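Local atomic coordinates of T9SS C-terminal target domain-containing protein (Bacteroides cellulosilyticus, PDB entry 5JVK), a protein that belongs to glycoside hydrolase family 39 and probably hydrolyses O-glycosidic bonds in carbohydrates. Residues Ile97-His111 and Ile125-Leu137. Numbering follows the deposited sequence.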
# COMPACT_ATOMS: atom_id res chain seq x y z
N ILE A 97 14.32 -7.67 -3.75
CA ILE A 97 13.50 -8.69 -3.09
C ILE A 97 13.27 -9.85 -4.06
O ILE A 97 12.90 -9.64 -5.21
CB ILE A 97 12.13 -8.12 -2.62
CG1 ILE A 97 12.32 -6.80 -1.87
CG2 ILE A 97 11.43 -9.13 -1.70
CD1 ILE A 97 11.03 -6.07 -1.57
N ILE A 98 13.49 -11.08 -3.57
CA ILE A 98 13.24 -12.29 -4.35
C ILE A 98 11.72 -12.45 -4.52
O ILE A 98 10.96 -12.19 -3.59
CB ILE A 98 13.86 -13.54 -3.68
CG1 ILE A 98 15.40 -13.43 -3.67
CG2 ILE A 98 13.44 -14.83 -4.38
CD1 ILE A 98 16.09 -14.27 -2.62
N ASP A 99 11.31 -12.87 -5.72
CA ASP A 99 9.89 -12.89 -6.13
C ASP A 99 8.98 -13.62 -5.13
O ASP A 99 7.98 -13.07 -4.67
CB ASP A 99 9.75 -13.51 -7.54
CG ASP A 99 8.57 -12.95 -8.32
OD1 ASP A 99 7.42 -13.10 -7.85
OD2 ASP A 99 8.78 -12.39 -9.41
N GLU A 100 9.35 -14.86 -4.78
CA GLU A 100 8.59 -15.69 -3.83
C GLU A 100 8.61 -15.19 -2.38
O GLU A 100 7.76 -15.60 -1.58
CB GLU A 100 9.06 -17.16 -3.87
CG GLU A 100 10.45 -17.42 -3.29
CD GLU A 100 10.93 -18.85 -3.52
OE1 GLU A 100 10.17 -19.79 -3.22
OE2 GLU A 100 12.09 -19.02 -3.97
N GLU A 101 9.57 -14.34 -2.03
CA GLU A 101 9.70 -13.78 -0.68
C GLU A 101 8.99 -12.44 -0.45
O GLU A 101 9.12 -11.85 0.62
CB GLU A 101 11.19 -13.65 -0.32
CG GLU A 101 11.93 -14.98 -0.30
CD GLU A 101 13.34 -14.87 0.28
OE1 GLU A 101 13.95 -13.78 0.20
OE2 GLU A 101 13.83 -15.89 0.81
N ARG A 102 8.23 -11.95 -1.43
CA ARG A 102 7.46 -10.71 -1.25
C ARG A 102 6.27 -10.91 -0.31
O ARG A 102 5.64 -11.97 -0.34
CB ARG A 102 6.94 -10.19 -2.58
CG ARG A 102 8.01 -9.62 -3.49
CD ARG A 102 7.37 -9.09 -4.75
NE ARG A 102 6.80 -10.17 -5.55
CZ ARG A 102 5.94 -10.02 -6.56
NH1 ARG A 102 5.51 -8.81 -6.93
NH2 ARG A 102 5.50 -11.10 -7.20
N PRO A 103 5.95 -9.90 0.53
CA PRO A 103 4.75 -9.98 1.38
C PRO A 103 3.45 -10.16 0.60
O PRO A 103 3.09 -9.31 -0.22
CB PRO A 103 4.76 -8.65 2.12
CG PRO A 103 6.20 -8.28 2.19
CD PRO A 103 6.77 -8.73 0.88
N LEU A 104 2.76 -11.26 0.87
CA LEU A 104 1.49 -11.60 0.24
C LEU A 104 0.31 -10.77 0.77
O LEU A 104 -0.76 -10.79 0.16
CB LEU A 104 1.19 -13.09 0.43
CG LEU A 104 2.20 -14.07 -0.19
CD1 LEU A 104 1.93 -15.50 0.28
CD2 LEU A 104 2.19 -14.00 -1.71
N ASP A 105 0.51 -10.07 1.89
CA ASP A 105 -0.50 -9.17 2.47
C ASP A 105 -0.30 -7.68 2.13
O ASP A 105 -1.17 -6.87 2.46
CB ASP A 105 -0.62 -9.37 3.99
CG ASP A 105 0.69 -9.12 4.75
OD1 ASP A 105 1.76 -8.96 4.12
OD2 ASP A 105 0.64 -9.11 5.99
N MET A 106 0.81 -7.32 1.49
CA MET A 106 1.04 -5.93 1.07
C MET A 106 0.37 -5.66 -0.27
O MET A 106 0.72 -6.27 -1.27
CB MET A 106 2.54 -5.61 0.97
CG MET A 106 3.21 -5.31 2.30
SD MET A 106 4.90 -4.70 2.18
CE MET A 106 4.69 -3.17 1.29
N GLY A 107 -0.59 -4.73 -0.27
CA GLY A 107 -1.23 -4.25 -1.49
C GLY A 107 -1.08 -2.75 -1.62
O GLY A 107 -0.63 -2.08 -0.68
N VAL A 108 -1.46 -2.21 -2.77
CA VAL A 108 -1.46 -0.76 -3.01
C VAL A 108 -2.57 -0.37 -3.99
O VAL A 108 -2.81 -1.06 -4.97
CB VAL A 108 -0.08 -0.27 -3.50
CG1 VAL A 108 0.26 -0.84 -4.88
CG2 VAL A 108 -0.01 1.25 -3.51
N CYS A 109 -3.25 0.75 -3.70
CA CYS A 109 -4.30 1.27 -4.58
C CYS A 109 -3.67 1.99 -5.76
O CYS A 109 -2.81 2.85 -5.56
CB CYS A 109 -5.23 2.21 -3.81
SG CYS A 109 -6.21 1.35 -2.56
N VAL A 110 -4.10 1.63 -6.97
CA VAL A 110 -3.49 2.12 -8.21
C VAL A 110 -4.56 2.69 -9.14
O VAL A 110 -5.44 1.96 -9.61
CB VAL A 110 -2.73 1.00 -8.95
CG1 VAL A 110 -1.96 1.57 -10.14
CG2 VAL A 110 -1.79 0.26 -8.01
N HIS A 111 -4.47 3.99 -9.39
CA HIS A 111 -5.28 4.64 -10.43
C HIS A 111 -4.56 4.48 -11.78
O HIS A 111 -3.35 4.20 -11.79
CB HIS A 111 -5.48 6.12 -10.11
CG HIS A 111 -6.16 6.36 -8.80
ND1 HIS A 111 -7.48 6.02 -8.58
CD2 HIS A 111 -5.71 6.91 -7.65
CE1 HIS A 111 -7.81 6.35 -7.34
NE2 HIS A 111 -6.76 6.89 -6.76
N ILE A 125 5.77 -0.46 -8.99
CA ILE A 125 4.98 -1.16 -7.96
C ILE A 125 5.72 -2.41 -7.47
O ILE A 125 5.73 -2.69 -6.27
CB ILE A 125 3.56 -1.53 -8.46
CG1 ILE A 125 2.72 -0.26 -8.66
CG2 ILE A 125 2.84 -2.45 -7.47
CD1 ILE A 125 1.54 -0.43 -9.60
N ARG A 126 6.32 -3.16 -8.40
CA ARG A 126 7.08 -4.38 -8.08
C ARG A 126 8.27 -4.11 -7.14
O ARG A 126 8.46 -4.82 -6.16
CB ARG A 126 7.58 -5.07 -9.36
CG ARG A 126 8.56 -6.22 -9.16
CD ARG A 126 8.00 -7.35 -8.31
NE ARG A 126 8.99 -8.40 -8.08
CZ ARG A 126 10.01 -8.33 -7.22
NH1 ARG A 126 10.21 -7.24 -6.46
NH2 ARG A 126 10.84 -9.36 -7.10
N MET A 127 9.05 -3.08 -7.46
CA MET A 127 10.24 -2.74 -6.66
C MET A 127 9.91 -2.17 -5.27
O MET A 127 10.79 -2.13 -4.40
CB MET A 127 11.15 -1.78 -7.44
CG MET A 127 11.81 -2.41 -8.65
SD MET A 127 12.99 -1.32 -9.49
CE MET A 127 11.88 -0.11 -10.21
N ALA A 128 8.67 -1.72 -5.07
CA ALA A 128 8.18 -1.34 -3.73
C ALA A 128 7.82 -2.55 -2.85
O ALA A 128 7.60 -2.38 -1.65
CB ALA A 128 6.98 -0.41 -3.86
N GLY A 129 7.72 -3.74 -3.46
CA GLY A 129 7.52 -4.99 -2.73
C GLY A 129 6.09 -5.50 -2.68
O GLY A 129 5.82 -6.52 -2.05
N PHE A 130 5.16 -4.81 -3.35
CA PHE A 130 3.75 -5.17 -3.30
C PHE A 130 3.44 -6.42 -4.14
O PHE A 130 4.05 -6.63 -5.20
CB PHE A 130 2.88 -4.01 -3.79
CG PHE A 130 2.99 -2.77 -2.95
CD1 PHE A 130 2.37 -2.70 -1.70
CD2 PHE A 130 3.70 -1.66 -3.41
CE1 PHE A 130 2.47 -1.55 -0.92
CE2 PHE A 130 3.80 -0.51 -2.64
CZ PHE A 130 3.19 -0.46 -1.39
N THR A 131 2.52 -7.24 -3.65
CA THR A 131 2.00 -8.42 -4.37
C THR A 131 0.52 -8.31 -4.75
O THR A 131 -0.03 -9.23 -5.36
CB THR A 131 2.17 -9.69 -3.52
OG1 THR A 131 1.45 -9.53 -2.29
CG2 THR A 131 3.63 -9.95 -3.24
N ARG A 132 -0.13 -7.20 -4.37
CA ARG A 132 -1.53 -6.96 -4.72
C ARG A 132 -1.71 -5.52 -5.17
O ARG A 132 -0.98 -4.62 -4.73
CB ARG A 132 -2.44 -7.23 -3.52
CG ARG A 132 -2.42 -8.66 -3.01
CD ARG A 132 -3.31 -8.80 -1.79
NE ARG A 132 -3.23 -10.12 -1.18
CZ ARG A 132 -3.85 -11.22 -1.62
NH1 ARG A 132 -4.62 -11.19 -2.71
NH2 ARG A 132 -3.70 -12.36 -0.96
N ILE A 133 -2.69 -5.30 -6.05
CA ILE A 133 -3.12 -3.95 -6.42
C ILE A 133 -4.64 -3.86 -6.41
O ILE A 133 -5.32 -4.85 -6.66
CB ILE A 133 -2.55 -3.48 -7.78
CG1 ILE A 133 -2.99 -4.39 -8.94
CG2 ILE A 133 -1.03 -3.36 -7.70
CD1 ILE A 133 -4.24 -3.93 -9.68
N ARG A 134 -5.15 -2.67 -6.11
CA ARG A 134 -6.58 -2.40 -6.12
C ARG A 134 -6.86 -1.30 -7.13
O ARG A 134 -6.16 -0.29 -7.16
CB ARG A 134 -7.06 -1.97 -4.73
CG ARG A 134 -8.55 -1.67 -4.64
CD ARG A 134 -8.93 -1.42 -3.19
NE ARG A 134 -10.35 -1.13 -2.99
CZ ARG A 134 -10.90 0.09 -2.88
NH1 ARG A 134 -10.17 1.21 -2.97
NH2 ARG A 134 -12.20 0.19 -2.68
N THR A 135 -7.89 -1.49 -7.95
CA THR A 135 -8.34 -0.45 -8.86
C THR A 135 -9.83 -0.56 -9.18
O THR A 135 -10.45 -1.59 -8.93
CB THR A 135 -7.49 -0.41 -10.15
OG1 THR A 135 -7.75 0.82 -10.86
CG2 THR A 135 -7.79 -1.60 -11.06
N ASP A 136 -10.37 0.52 -9.72
CA ASP A 136 -11.81 0.66 -9.93
C ASP A 136 -12.27 0.02 -11.23
O ASP A 136 -11.50 -0.12 -12.19
CB ASP A 136 -12.21 2.14 -9.95
CG ASP A 136 -11.91 2.83 -8.65
OD1 ASP A 136 -12.73 2.71 -7.71
OD2 ASP A 136 -10.86 3.50 -8.57
N LEU A 137 -13.53 -0.37 -11.24
CA LEU A 137 -14.22 -0.75 -12.46
C LEU A 137 -15.64 -0.20 -12.36
O LEU A 137 -16.39 -0.56 -11.45
CB LEU A 137 -14.23 -2.28 -12.62
CG LEU A 137 -14.76 -2.87 -13.93
CD1 LEU A 137 -16.28 -2.83 -14.00
CD2 LEU A 137 -14.14 -2.18 -15.14
O HOH W 1 12.99 -6.39 -6.16
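The first beta-alpha-beta unit of the eight-stranded parallel (beta/alpha) barrel is joined here: strand 106-109 pairs with strand 132-137, and the linking helix packs across them. Arg134 N donates to Val108 O, and Val110 N to Arg134 O at 2.8 Å and 175°. Thr135 OG1 adds a bond to Val110 O. On the side toward the helix, Val108 sets CB over the centre of the Phe130 ring, 3.7 Å from the centroid, as a CH-pi contact. Val110 CG2 meets Ile125 CD1 tip to tip and also touches Ile133 CG2. On the other side of the sheet, Cys109 SG lies at the guanidinium edge of Arg134, whose polar end pairs with Glu219 and Glu340 inside the barrel.

Before the strand, Arg102 and Arg126 stack with planes 22° apart and centres 4.5 Å apart. Thr131 CG2 lies over the opposite face of Arg102. A bend at chi2 (59°) turns Arg126 back over Arg102, and its NH2 reaches Ile97 O at 2.8 Å, in the guanidinium plane. The like charges are probably eased by Asp99, whose OD1 forms a salt bridge with Arg102 NH2. A leucine in place of Arg126 would probably leave Ile97 O without this donor and Arg102 without its stacking partner. Thr131 OG1 donates to Pro103 O at 2.7 Å, and Arg132 NE to Leu104 O at 2.9 Å. Side-chain donors thus take up loop carbonyls that the strand ladder does not reach, tying the entry to the first barrel strand to the helix end and the second strand.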